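Local coordinates for protein haloacid dehalogenase-like hydrolase (Salmonella enterica subsp. enterica serovar Typhi, PDB 4EZE) that probably hydrolyses O-phosphoserine to serine and phosphate in a magnesium-dependent reaction, the last step of serine biosynthesis, at residues L171-L180 with L205-Y216. Residues are numbered along the deposited sequence; the frame is centred on the assembly and turned at random.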
# COMPACT_ATOMS: atom_id res chain seq x y z
N LEU A 171 14.28 3.35 -20.11
CA LEU A 171 13.11 3.06 -19.29
C LEU A 171 13.14 1.63 -18.74
O LEU A 171 12.91 1.40 -17.55
CB LEU A 171 11.86 3.24 -20.13
CG LEU A 171 11.54 4.65 -20.59
CD1 LEU A 171 10.41 4.59 -21.60
CD2 LEU A 171 11.15 5.53 -19.41
N ASN A 172 13.41 0.67 -19.61
CA ASN A 172 13.46 -0.71 -19.19
C ASN A 172 14.56 -0.90 -18.17
O ASN A 172 14.39 -1.61 -17.18
CB ASN A 172 13.67 -1.64 -20.38
CG ASN A 172 12.40 -1.90 -21.16
OD1 ASN A 172 11.31 -1.92 -20.59
ND2 ASN A 172 12.54 -2.11 -22.45
N ALA A 173 15.69 -0.26 -18.41
CA ALA A 173 16.81 -0.34 -17.49
C ALA A 173 16.46 0.27 -16.15
O ALA A 173 16.81 -0.27 -15.11
CB ALA A 173 18.02 0.36 -18.07
N VAL A 174 15.76 1.39 -16.18
CA VAL A 174 15.35 2.04 -14.95
C VAL A 174 14.38 1.16 -14.19
O VAL A 174 14.46 1.03 -12.98
CB VAL A 174 14.69 3.39 -15.23
CG1 VAL A 174 14.15 3.99 -13.95
CG2 VAL A 174 15.68 4.33 -15.86
N CYS A 175 13.48 0.53 -14.92
CA CYS A 175 12.50 -0.37 -14.34
C CYS A 175 13.20 -1.56 -13.71
O CYS A 175 12.81 -2.03 -12.65
CB CYS A 175 11.52 -0.84 -15.40
SG CYS A 175 10.20 -1.84 -14.75
N ASP A 176 14.23 -2.05 -14.38
CA ASP A 176 14.98 -3.21 -13.92
C ASP A 176 15.65 -3.00 -12.57
O ASP A 176 15.77 -3.92 -11.79
CB ASP A 176 15.98 -3.67 -14.98
CG ASP A 176 15.33 -4.45 -16.09
OD1 ASP A 176 14.09 -4.58 -16.08
OD2 ASP A 176 16.05 -4.95 -16.97
N ARG A 177 16.14 -1.79 -12.32
CA ARG A 177 16.81 -1.52 -11.06
C ARG A 177 15.88 -1.10 -9.90
O ARG A 177 16.34 -0.81 -8.80
CB ARG A 177 17.97 -0.54 -11.24
CG ARG A 177 17.57 0.86 -11.60
CD ARG A 177 18.76 1.78 -11.46
NE ARG A 177 18.36 3.16 -11.30
CZ ARG A 177 18.39 4.07 -12.27
NH1 ARG A 177 18.82 3.72 -13.47
NH2 ARG A 177 18.00 5.31 -12.03
N MET A 178 14.58 -1.06 -10.16
CA MET A 178 13.60 -0.76 -9.12
C MET A 178 13.56 -1.91 -8.13
O MET A 178 13.76 -3.05 -8.51
CB MET A 178 12.22 -0.56 -9.73
CG MET A 178 12.08 0.68 -10.59
SD MET A 178 12.83 2.13 -9.82
CE MET A 178 11.93 3.42 -10.63
N THR A 179 13.29 -1.62 -6.86
CA THR A 179 13.28 -2.70 -5.87
C THR A 179 11.91 -2.93 -5.26
O THR A 179 11.24 -1.99 -4.82
CB THR A 179 14.30 -2.43 -4.74
OG1 THR A 179 14.22 -1.06 -4.35
CG2 THR A 179 15.72 -2.72 -5.25
N LEU A 180 11.51 -4.19 -5.28
CA LEU A 180 10.33 -4.66 -4.57
C LEU A 180 10.38 -4.19 -3.13
O LEU A 180 11.45 -4.25 -2.52
CB LEU A 180 10.36 -6.17 -4.55
CG LEU A 180 8.94 -6.69 -4.55
CD1 LEU A 180 8.19 -5.76 -5.47
CD2 LEU A 180 8.88 -8.12 -5.04
N LEU A 205 3.62 5.17 -15.11
CA LEU A 205 3.74 4.70 -16.49
C LEU A 205 3.37 3.24 -16.70
O LEU A 205 3.73 2.38 -15.91
CB LEU A 205 5.18 4.89 -16.98
CG LEU A 205 5.70 6.33 -17.12
CD1 LEU A 205 7.15 6.35 -17.55
CD2 LEU A 205 4.88 7.09 -18.12
N ASP A 206 2.72 2.96 -17.82
CA ASP A 206 2.31 1.60 -18.12
C ASP A 206 3.51 0.72 -18.42
O ASP A 206 3.45 -0.50 -18.26
CB ASP A 206 1.37 1.58 -19.32
CG ASP A 206 1.99 2.24 -20.57
OD1 ASP A 206 2.20 3.48 -20.58
OD2 ASP A 206 2.24 1.51 -21.55
N ILE A 207 4.58 1.30 -18.92
CA ILE A 207 5.70 0.43 -19.24
C ILE A 207 6.20 -0.20 -17.95
O ILE A 207 6.46 -1.39 -17.91
CB ILE A 207 6.83 1.15 -19.99
CG1 ILE A 207 7.85 0.13 -20.48
CG2 ILE A 207 7.49 2.18 -19.11
CD1 ILE A 207 8.91 0.72 -21.36
N PHE A 208 6.30 0.60 -16.90
CA PHE A 208 6.68 0.06 -15.60
C PHE A 208 5.63 -0.86 -15.01
O PHE A 208 5.95 -1.93 -14.52
CB PHE A 208 6.92 1.20 -14.62
CG PHE A 208 8.22 1.89 -14.80
CD1 PHE A 208 8.55 2.46 -16.00
CD2 PHE A 208 9.12 1.97 -13.76
CE1 PHE A 208 9.74 3.10 -16.17
CE2 PHE A 208 10.32 2.61 -13.93
CZ PHE A 208 10.63 3.17 -15.14
N THR A 209 4.37 -0.45 -15.09
CA THR A 209 3.30 -1.19 -14.47
C THR A 209 3.10 -2.57 -15.06
O THR A 209 2.99 -3.55 -14.34
CB THR A 209 1.98 -0.44 -14.62
OG1 THR A 209 2.08 0.82 -13.94
CG2 THR A 209 0.85 -1.22 -14.02
N GLN A 210 3.09 -2.65 -16.38
CA GLN A 210 2.93 -3.93 -17.05
C GLN A 210 4.12 -4.83 -16.81
O GLN A 210 3.97 -6.02 -16.60
CB GLN A 210 2.66 -3.74 -18.54
CG GLN A 210 1.36 -3.02 -18.83
CD GLN A 210 0.20 -3.59 -18.04
OE1 GLN A 210 0.06 -4.79 -17.91
NE2 GLN A 210 -0.64 -2.71 -17.53
N ARG A 211 5.30 -4.24 -16.84
CA ARG A 211 6.53 -4.98 -16.63
C ARG A 211 6.56 -5.59 -15.23
O ARG A 211 6.93 -6.74 -15.05
CB ARG A 211 7.72 -4.05 -16.85
CG ARG A 211 9.01 -4.74 -17.20
CD ARG A 211 9.96 -3.76 -17.87
NE ARG A 211 11.35 -4.15 -17.68
CZ ARG A 211 12.07 -4.81 -18.57
NH1 ARG A 211 11.53 -5.17 -19.72
NH2 ARG A 211 13.33 -5.12 -18.30
N LEU A 212 6.13 -4.81 -14.25
CA LEU A 212 6.04 -5.30 -12.89
C LEU A 212 4.99 -6.38 -12.79
O LEU A 212 5.18 -7.39 -12.12
CB LEU A 212 5.69 -4.16 -11.94
CG LEU A 212 6.82 -3.17 -11.70
CD1 LEU A 212 6.32 -1.98 -10.92
CD2 LEU A 212 7.95 -3.85 -10.97
N LYS A 213 3.87 -6.19 -13.47
CA LYS A 213 2.83 -7.20 -13.44
C LYS A 213 3.38 -8.52 -13.96
O LYS A 213 3.30 -9.55 -13.28
CB LYS A 213 1.64 -6.82 -14.29
CG LYS A 213 0.82 -8.04 -14.61
CD LYS A 213 -0.38 -7.71 -15.48
CE LYS A 213 -0.89 -8.98 -16.13
NZ LYS A 213 -2.31 -8.83 -16.53
N ALA A 214 3.91 -8.50 -15.18
CA ALA A 214 4.38 -9.73 -15.79
C ALA A 214 5.50 -10.30 -14.94
O ALA A 214 5.50 -11.49 -14.63
CB ALA A 214 4.80 -9.50 -17.24
N ARG A 215 6.43 -9.45 -14.51
CA ARG A 215 7.55 -9.92 -13.69
C ARG A 215 7.18 -10.67 -12.40
O ARG A 215 7.97 -11.45 -11.90
CB ARG A 215 8.44 -8.74 -13.32
CG ARG A 215 9.42 -9.09 -12.23
CD ARG A 215 10.82 -9.10 -12.77
NE ARG A 215 11.56 -7.94 -12.31
CZ ARG A 215 12.66 -8.01 -11.57
NH1 ARG A 215 13.14 -9.20 -11.22
NH2 ARG A 215 13.28 -6.91 -11.19
N TYR A 216 6.00 -10.40 -11.85
CA TYR A 216 5.64 -11.00 -10.56
C TYR A 216 4.30 -11.68 -10.61
O TYR A 216 3.73 -11.97 -9.57
CB TYR A 216 5.60 -9.95 -9.45
CG TYR A 216 6.93 -9.31 -9.21
CD1 TYR A 216 7.92 -9.99 -8.53
CD2 TYR A 216 7.21 -8.05 -9.67
CE1 TYR A 216 9.16 -9.42 -8.32
CE2 TYR A 216 8.45 -7.47 -9.45
CZ TYR A 216 9.42 -8.17 -8.77
OH TYR A 216 10.67 -7.61 -8.53
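C175 sits on one face of the F208 ring: its CB stands 4.0 Å from the ring centroid and 12° off the normal, a CH-pi contact over the centre. The sulfur joins as a Cys sulfur-aromatic contact, in which C175 SG lies 4.4 Å from the F208 centroid. With SG anti to the backbone N, C175 also reaches the R211 chain, its SG 3.7 Å from R211 CD. Around the ring's edge come V174 CG1, 3.8 Å from F208 CZ, and the methyl M178 CE, 3.8 Å from F208 CE2.

R211 runs extended from CG to NE and ends in a salt bridge with D176. It joins R211 NH2 to D176 OD1, although its very short modelled length is doubtful; NE adds a weak, bent bond to that oxygen. The amide of N172 stacks over one guanidinium face, planes 28° apart, without a hydrogen bond to it. I207 CD1 packs against L171 CB at 4.1 Å, and L180 CD2 comes to 3.5 Å from Y216 CE1.

The axis of residues 171-176, part of helix 168-176, passes 10.0 Å from that of residues 206-216, crossing at -50°. This interface joins the helical cap of the HAD fold to its Rossmann-like core: F208 also touches M115 of helix 115-119, L171 reaches I128 of helix 124-131, and T209 packs on A221 of strand 220-224, an outermost strand of the parallel sheet.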